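Local coordinates for beta sliding clamp (Caulobacter crescentus, PDB 5WCE), which probably forms, as a head-to-tail homodimer, a ring around DNA that tethers DNA polymerases and other proteins and makes replication processive, at residues A214-L219 and F238-A243; Q25-R30 and M58-E63. All coordinates share one frame; numbering follows the deposited sequence. Where two conformers were deposited one is given.

Contact 1 of 2, residues A214-L219 and F238-A243; sequences AEARRL and FEFGAA
L219 and F240 make the closest apolar contact, and one of the two CH-pi interactions lies in this pair, the other between A216 and F238. CB of L219 stands 3.6 Å from the centroid of the F240 ring, nearly on the ring normal, while its CD1 branch comes to 3.5 Å from F240 CE2; the leucine and the phenylalanine cross at about a right angle. One helical turn earlier, A216 CB sits 3.9 Å from the centroid of F238, again over a ring face. F238 and F240, two apart on the strand, face the helix together; CG anti to the carbonyl carbon in F240 (chi1 -43°) lays its ring under L219 CB. This is helix-on-sheet packing in the central domain of the clamp: the axes of 214-219 and 238-240 run nearly parallel, 20° apart, with a closest approach of 9.8 Å. Trimming F240 to an alanine is likely to open a gap beneath L219 CB and CD1 and take from A216 one of its two aromatic neighbours. On the helix, R218 NH2 bridges E215 OE2 at 2.9 Å, nearly straight (175°), and F240 to A243 is the type II' turn of the hairpin, with A243 N bonded to F240 O (3.2 Å).

Contact 2 of 2, residues Q25-R30 and M58-E63; sequences QSVVER and MEIIDE
V27 is the residue through which the loop after helix 14-25 meets strand 58-65, and it touches M58 and I60 with different atoms. The strand belongs to an antiparallel sheet that runs from the N-terminal into the central clamp domain, so V27 packs on the sheet near the junction of the two. Its CG2 methyl lies 3.5 Å from M58 CG, tighter than usual for two carbons, and 4.0 Å from M58 SD; the valine and methionine side chains slide past each other in opposite directions. The rest of the contact is V27 CB, which rests on the end of the isoleucine, 3.9 Å from I60 CD1.

The torsions explain who meets whom. With chi1 of 70°, V27 sets CG2 anti to its backbone N, and this is the methyl that reaches the methionine. I60 is extended along CG1, chi2 179°, which carries CD1 out to the valine.

Around this apolar patch, A53 of strand 48-54 and D55 also touch V27, while K211 and T212 of helix 210-220 and L245 of strand 243-248 pack on M58. Polar bonds hold the chain on both sides of the contact: M58 is pinned at both ends, its N to D55 OD1 and its O to T54 OG1. The loop is held by K211 NZ, which hydrogen-bonds V27 O and makes a salt bridge with E29, and by H79, whose ND1 meets Q25 OE1. V27 itself is carried on a type I turn from Q25 to V28, closed by the bond from V28 N to Q25 O at 3.1 Å.

In the fold
Both contacts are buried and lean on the same antiparallel sheet, where strand 58-65 of the N-terminal domain pairs with strand 243-248 of the central domain. Contact 1 sets a helix against strand 235-240, one strand farther into the central domain, and its chemistry is CH-pi, aliphatic groups over two phenylalanine rings. Contact 2 sets an irregular loop against strand 58-65, and uses only aliphatic and methionine side chains. Their centres are about 10 Å apart and they touch: E215 OE1 packs on S26 CB at 3.1 Å. Helix 210-220 supplies one side of contact 1 and, through K211, also holds the loop of contact 2. Surface charge lies at R218, E29 and E63.

Contact 1 of 2, residues A214-L219 and F238-A243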
# COMPACT_ATOMS: atom_id res chain seq x y z
N ALA A 214 -9.47 12.54 -12.25
CA ALA A 214 -9.33 11.42 -11.36
C ALA A 214 -10.67 11.11 -10.69
O ALA A 214 -11.12 9.96 -10.67
CB ALA A 214 -8.26 11.68 -10.32
N GLU A 215 -11.33 12.16 -10.20
CA GLU A 215 -12.59 12.01 -9.51
C GLU A 215 -13.69 11.61 -10.48
O GLU A 215 -14.50 10.74 -10.16
CB GLU A 215 -12.95 13.30 -8.74
CG GLU A 215 -12.00 13.59 -7.58
CD GLU A 215 -11.95 12.42 -6.62
OE1 GLU A 215 -13.04 12.00 -6.22
OE2 GLU A 215 -10.85 11.87 -6.33
N ALA A 216 -13.71 12.22 -11.68
CA ALA A 216 -14.65 11.77 -12.72
C ALA A 216 -14.48 10.30 -13.11
O ALA A 216 -15.46 9.55 -13.26
CB ALA A 216 -14.58 12.67 -13.99
N ARG A 217 -13.22 9.90 -13.26
CA ARG A 217 -12.92 8.55 -13.63
C ARG A 217 -13.38 7.57 -12.53
O ARG A 217 -13.92 6.52 -12.85
CB ARG A 217 -11.39 8.41 -13.87
CG ARG A 217 -10.93 6.99 -14.25
CD ARG A 217 -11.61 6.48 -15.51
NE ARG A 217 -11.17 5.13 -15.75
CZ ARG A 217 -11.73 4.02 -15.27
NH1 ARG A 217 -12.77 4.10 -14.47
NH2 ARG A 217 -11.24 2.82 -15.60
N ARG A 218 -13.20 7.94 -11.27
CA ARG A 218 -13.72 7.12 -10.13
C ARG A 218 -15.23 6.93 -10.20
O ARG A 218 -15.75 5.83 -10.16
CB ARG A 218 -13.29 7.76 -8.81
CG ARG A 218 -13.48 6.87 -7.61
CD ARG A 218 -13.24 7.55 -6.25
NE ARG A 218 -12.11 8.48 -6.25
CZ ARG A 218 -10.80 8.18 -6.11
NH1 ARG A 218 -10.35 6.92 -5.93
NH2 ARG A 218 -9.92 9.17 -6.15
N LEU A 219 -15.95 8.04 -10.39
CA LEU A 219 -17.40 7.98 -10.54
C LEU A 219 -17.88 7.21 -11.75
O LEU A 219 -18.96 6.56 -11.73
CB LEU A 219 -17.99 9.41 -10.55
CG LEU A 219 -17.86 10.13 -9.19
CD1 LEU A 219 -18.14 11.63 -9.27
CD2 LEU A 219 -18.76 9.54 -8.11
N PHE A 238 -19.89 16.73 -15.28
CA PHE A 238 -20.15 15.35 -15.60
C PHE A 238 -21.34 14.95 -14.74
O PHE A 238 -21.29 15.10 -13.51
CB PHE A 238 -18.99 14.48 -15.24
CG PHE A 238 -17.70 14.83 -15.88
CD1 PHE A 238 -17.30 14.16 -17.05
CD2 PHE A 238 -16.80 15.71 -15.27
CE1 PHE A 238 -16.10 14.45 -17.65
CE2 PHE A 238 -15.59 15.99 -15.87
CZ PHE A 238 -15.24 15.35 -17.06
N GLU A 239 -22.37 14.41 -15.36
CA GLU A 239 -23.49 13.80 -14.63
C GLU A 239 -23.53 12.26 -14.80
O GLU A 239 -23.54 11.75 -15.96
CB GLU A 239 -24.77 14.38 -15.18
CG GLU A 239 -25.71 14.99 -14.19
CD GLU A 239 -26.93 15.48 -14.89
OE1 GLU A 239 -27.70 14.65 -15.46
OE2 GLU A 239 -27.10 16.71 -14.97
N PHE A 240 -23.61 11.55 -13.66
CA PHE A 240 -23.59 10.08 -13.58
C PHE A 240 -24.85 9.66 -12.82
O PHE A 240 -24.75 9.30 -11.60
CB PHE A 240 -22.41 9.61 -12.75
CG PHE A 240 -21.09 10.32 -13.00
CD1 PHE A 240 -20.16 9.77 -13.91
CD2 PHE A 240 -20.72 11.44 -12.27
CE1 PHE A 240 -18.94 10.36 -14.10
CE2 PHE A 240 -19.51 12.05 -12.48
CZ PHE A 240 -18.62 11.52 -13.42
N GLY A 241 -26.00 9.80 -13.44
CA GLY A 241 -27.29 9.57 -12.75
C GLY A 241 -27.53 10.50 -11.57
O GLY A 241 -27.63 11.70 -11.74
N ALA A 242 -27.54 9.97 -10.36
CA ALA A 242 -27.78 10.79 -9.18
C ALA A 242 -26.56 11.65 -8.77
O ALA A 242 -26.70 12.68 -8.11
CB ALA A 242 -28.23 9.89 -8.01
N ALA A 243 -25.36 11.22 -9.13
CA ALA A 243 -24.18 11.93 -8.78
C ALA A 243 -23.79 12.89 -9.92
O ALA A 243 -24.11 12.64 -11.12
CB ALA A 243 -23.08 10.96 -8.47

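Contact 2 of 2, residues Q25-R30 and M58-E63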
# COMPACT_ATOMS: atom_id res chain seq x y z
N GLN A 25 -17.32 12.13 -0.64
CA GLN A 25 -16.29 12.45 0.33
C GLN A 25 -14.86 12.42 -0.24
O GLN A 25 -13.97 13.04 0.32
CB GLN A 25 -16.39 11.56 1.53
CG GLN A 25 -15.96 10.12 1.30
CD GLN A 25 -14.58 9.88 1.83
OE1 GLN A 25 -14.30 10.22 3.00
NE2 GLN A 25 -13.70 9.31 1.00
N SER A 26 -14.69 11.71 -1.36
CA SER A 26 -13.40 11.64 -2.11
C SER A 26 -12.77 12.99 -2.44
O SER A 26 -11.55 13.09 -2.48
CB SER A 26 -13.59 10.86 -3.44
OG SER A 26 -14.27 9.63 -3.22
N VAL A 27 -13.57 14.04 -2.69
CA VAL A 27 -13.03 15.33 -3.06
C VAL A 27 -12.37 16.03 -1.91
O VAL A 27 -11.53 16.92 -2.11
CB VAL A 27 -14.10 16.29 -3.70
CG1 VAL A 27 -15.13 16.77 -2.71
CG2 VAL A 27 -13.45 17.53 -4.38
N VAL A 28 -12.74 15.65 -0.68
CA VAL A 28 -12.27 16.40 0.49
C VAL A 28 -10.82 16.05 0.76
O VAL A 28 -10.50 14.89 0.95
CB VAL A 28 -13.16 16.13 1.72
CG1 VAL A 28 -12.64 16.84 2.96
CG2 VAL A 28 -14.59 16.51 1.39
N GLU A 29 -9.97 17.06 0.77
CA GLU A 29 -8.54 16.87 1.02
C GLU A 29 -8.31 16.46 2.48
O GLU A 29 -8.91 17.06 3.37
CB GLU A 29 -7.81 18.19 0.77
CG GLU A 29 -7.75 18.62 -0.70
CD GLU A 29 -6.81 17.77 -1.54
OE1 GLU A 29 -5.92 17.15 -0.95
OE2 GLU A 29 -6.95 17.70 -2.79
N ARG A 30 -7.43 15.48 2.72
CA ARG A 30 -7.03 15.12 4.10
C ARG A 30 -6.44 16.32 4.81
O ARG A 30 -6.85 16.64 5.93
CB ARG A 30 -6.00 13.98 4.10
N MET A 58 -13.60 21.94 -7.57
CA MET A 58 -14.66 21.08 -8.01
C MET A 58 -15.62 20.73 -6.89
O MET A 58 -15.27 20.86 -5.69
CB MET A 58 -14.10 19.82 -8.61
CG MET A 58 -13.55 18.83 -7.59
SD MET A 58 -12.52 17.52 -8.30
CE MET A 58 -11.10 18.60 -8.47
N GLU A 59 -16.82 20.34 -7.31
CA GLU A 59 -17.90 20.00 -6.38
C GLU A 59 -18.46 18.67 -6.80
O GLU A 59 -18.78 18.49 -8.00
CB GLU A 59 -19.00 21.05 -6.44
CG GLU A 59 -20.22 20.75 -5.56
CD GLU A 59 -21.38 21.65 -5.92
OE1 GLU A 59 -21.61 22.57 -5.18
OE2 GLU A 59 -21.95 21.46 -7.02
N ILE A 60 -18.64 17.76 -5.86
CA ILE A 60 -19.36 16.54 -6.14
C ILE A 60 -20.68 16.62 -5.40
O ILE A 60 -20.67 17.01 -4.20
CB ILE A 60 -18.61 15.28 -5.69
CG1 ILE A 60 -17.18 15.22 -6.26
CG2 ILE A 60 -19.38 14.06 -6.11
CD1 ILE A 60 -16.35 14.00 -5.84
N ILE A 61 -21.76 16.27 -6.08
CA ILE A 61 -23.12 16.21 -5.48
C ILE A 61 -23.65 14.80 -5.68
O ILE A 61 -23.29 14.10 -6.66
CB ILE A 61 -24.08 17.28 -6.06
CG1 ILE A 61 -23.49 18.70 -5.88
CG2 ILE A 61 -25.45 17.29 -5.38
CD1 ILE A 61 -24.41 19.83 -6.31
N ASP A 62 -24.52 14.36 -4.76
CA ASP A 62 -25.17 13.09 -4.90
C ASP A 62 -26.47 13.12 -4.13
O ASP A 62 -26.74 14.09 -3.38
CB ASP A 62 -24.24 11.94 -4.50
CG ASP A 62 -24.67 10.54 -5.05
OD1 ASP A 62 -25.60 10.39 -5.85
OD2 ASP A 62 -24.08 9.55 -4.60
N GLU A 63 -27.34 12.18 -4.41
CA GLU A 63 -28.64 12.15 -3.75
C GLU A 63 -28.99 10.72 -3.40
O GLU A 63 -28.61 9.80 -4.09
CB GLU A 63 -29.74 12.82 -4.58
CG GLU A 63 -30.00 12.19 -5.92
CD GLU A 63 -31.26 12.69 -6.63
OE1 GLU A 63 -31.77 13.81 -6.34
OE2 GLU A 63 -31.78 11.91 -7.45